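Local coordinates for putative metalloprotease II (PDB 4ON1), which probably acts as a zinc-dependent endopeptidase related to fragilysin, at residues 343-347 with 348-352. Residues are numbered along the deposited sequence; the frame is centred on the assembly and turned at random.
Sequences EHVDN and EQDLM. With ZN (zinc ion), chain C.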
loop_
_atom_site.group_PDB
_atom_site.type_symbol
_atom_site.label_atom_id
_atom_site.label_comp_id
_atom_site.label_asym_id
_atom_site.label_seq_id
_atom_site.Cartn_x
_atom_site.Cartn_y
_atom_site.Cartn_z
ATOM N N GLU A 343 -8.613 6.689 15.377
ATOM C CA GLU A 343 -7.878 6.356 16.588
ATOM C C GLU A 343 -7.753 4.846 16.729
ATOM O O GLU A 343 -8.424 4.100 16.016
ATOM C CB GLU A 343 -8.581 6.952 17.811
ATOM C CG GLU A 343 -8.005 8.298 18.216
ATOM C CD GLU A 343 -9.029 9.203 18.851
ATOM O OE1 GLU A 343 -10.107 8.706 19.246
ATOM O OE2 GLU A 343 -8.755 10.416 18.944
ATOM N N HIS A 344 -6.875 4.394 17.622
ATOM C CA HIS A 344 -6.726 2.963 17.855
ATOM C C HIS A 344 -8.018 2.383 18.425
ATOM O O HIS A 344 -8.721 3.052 19.178
ATOM C CB HIS A 344 -5.549 2.686 18.799
ATOM C CG HIS A 344 -4.209 2.881 18.156
ATOM N ND1 HIS A 344 -3.081 3.210 18.871
ATOM C CD2 HIS A 344 -3.835 2.824 16.856
ATOM C CE1 HIS A 344 -2.056 3.329 18.039
ATOM N NE2 HIS A 344 -2.489 3.096 16.811
ATOM N N VAL A 345 -8.325 1.136 18.074
ATOM C CA VAL A 345 -9.520 0.457 18.585
ATOM C C VAL A 345 -9.178 -0.962 19.046
ATOM O O VAL A 345 -8.089 -1.458 18.757
ATOM C CB VAL A 345 -10.635 0.397 17.518
ATOM C CG1 VAL A 345 -11.067 1.790 17.101
ATOM C CG2 VAL A 345 -10.159 -0.398 16.306
ATOM N N ASP A 346 -10.108 -1.623 19.737
ATOM C CA ASP A 346 -9.829 -2.941 20.312
ATOM C C ASP A 346 -10.330 -4.085 19.437
ATOM O O ASP A 346 -10.398 -5.230 19.883
ATOM C CB ASP A 346 -10.464 -3.079 21.707
ATOM C CG ASP A 346 -9.976 -2.032 22.693
ATOM O OD1 ASP A 346 -10.620 -1.882 23.755
ATOM O OD2 ASP A 346 -8.966 -1.350 22.409
ATOM N N ASN A 347 -10.674 -3.781 18.194
ATOM C CA ASN A 347 -11.107 -4.809 17.257
ATOM C C ASN A 347 -9.919 -5.287 16.420
ATOM O O ASN A 347 -9.370 -4.523 15.624
ATOM C CB ASN A 347 -12.222 -4.253 16.370
ATOM C CG ASN A 347 -12.807 -5.288 15.434
ATOM O OD1 ASN A 347 -12.269 -6.383 15.266
ATOM N ND2 ASN A 347 -13.924 -4.936 14.804
ATOM N N GLU A 348 -9.540 -6.553 16.572
ATOM C CA GLU A 348 -8.318 -7.051 15.936
ATOM C C GLU A 348 -8.413 -7.143 14.413
ATOM O O GLU A 348 -7.397 -7.281 13.735
ATOM C CB GLU A 348 -7.925 -8.419 16.500
ATOM C CG GLU A 348 -8.724 -9.581 15.936
ATOM C CD GLU A 348 -8.243 -10.919 16.466
ATOM O OE1 GLU A 348 -7.512 -10.927 17.483
ATOM O OE2 GLU A 348 -8.597 -11.959 15.866
ATOM N N GLN A 349 -9.625 -7.069 13.872
ATOM C CA GLN A 349 -9.796 -7.105 12.420
ATOM C C GLN A 349 -9.703 -5.700 11.841
ATOM O O GLN A 349 -9.529 -5.514 10.635
ATOM C CB GLN A 349 -11.145 -7.726 12.049
ATOM C CG GLN A 349 -11.140 -9.244 11.919
ATOM C CD GLN A 349 -12.514 -9.803 11.577
ATOM O OE1 GLN A 349 -13.537 -9.304 12.052
ATOM N NE2 GLN A 349 -12.542 -10.839 10.745
ATOM N N ASP A 350 -9.804 -4.708 12.715
ATOM C CA ASP A 350 -9.785 -3.327 12.274
ATOM C C ASP A 350 -8.376 -2.874 11.901
ATOM O O ASP A 350 -7.402 -3.210 12.574
ATOM C CB ASP A 350 -10.358 -2.413 13.360
ATOM C CG ASP A 350 -10.745 -1.045 12.826
ATOM O OD1 ASP A 350 -9.832 -0.261 12.460
ATOM O OD2 ASP A 350 -11.962 -0.756 12.778
ATOM N N LEU A 351 -8.288 -2.117 10.815
ATOM C CA LEU A 351 -7.047 -1.489 10.394
ATOM C C LEU A 351 -6.372 -0.727 11.535
ATOM O O LEU A 351 -5.142 -0.694 11.638
ATOM C CB LEU A 351 -7.320 -0.538 9.232
ATOM C CG LEU A 351 -6.115 0.302 8.820
ATOM C CD1 LEU A 351 -4.981 -0.625 8.369
ATOM C CD2 LEU A 351 -6.501 1.264 7.714
ATOM N N MET A 352 -7.184 -0.108 12.386
ATOM C CA MET A 352 -6.675 0.742 13.458
ATOM C C MET A 352 -6.534 -0.010 14.788
ATOM O O MET A 352 -6.554 0.603 15.859
ATOM C CB MET A 352 -7.580 1.970 13.633
ATOM C CG MET A 352 -7.780 2.787 12.358
ATOM S SD MET A 352 -6.200 3.222 11.601
ATOM C CE MET A 352 -5.560 4.342 12.850
HETATM ZN ZN ZN C . -1.576 3.653 15.141
HETATM O O HOH W 1 -13.558 -1.510 14.810
#
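The imidazole of His-344 and the carbonyl of Met-352 meet obliquely, ring atom CD2 lying 3.6 Å from Met-352 O, while the ring's NE2 points to the zinc ion at 2.0 Å. Around the same metal stand His-334 and His-338 of helix 331-340 and Asp-176; the His-338 ring is turned about 70° from that of His-344 and the His-334 ring about 35°. Histidine suits the place because the lone pair on an imidazole nitrogen can ligate zinc from a short, stiff side chain.

The carboxylate of Asp-350 is the second flat group. Val-345 CG2, one methyl of the branched valine, sits over one face of it, 3.6 Å from Asp-350 CG, covering the carbon of an otherwise polar group. Asp-350 OD1 accepts from Met-352 N at 2.7 Å through the anti lone pair, an Asx turn, and Asp-350 OD2 takes Leu-365 N and a water that also reaches Asn-347 ND2 weakly.

The amide of Asn-347 is the third. With CG anti to the backbone N (chi1 -176°), it bends back so that OD1 accepts from Gln-349 N, 3.1 Å away and well above the amide plane. Asn-347 O receives Asp-350 N at 2.9 Å, closing a type I turn.

Beyond the turn the chain doubles back, and Val-345 N donates to Met-352 O at 2.9 Å; His-344 CA adds a CH...O contact to that oxygen. Met-352, bent at chi2 and chi3, packs its flexible thioether chain beneath the metal ligands against His-334 and His-338. This matches the Met-turn of metzincins, consistent with the matrixin family. The bond on Met-352 O ties the backbone next to His-344 to the methionine, and Leu-351 O, accepting from His-334 ND1, would help orient that second ligand.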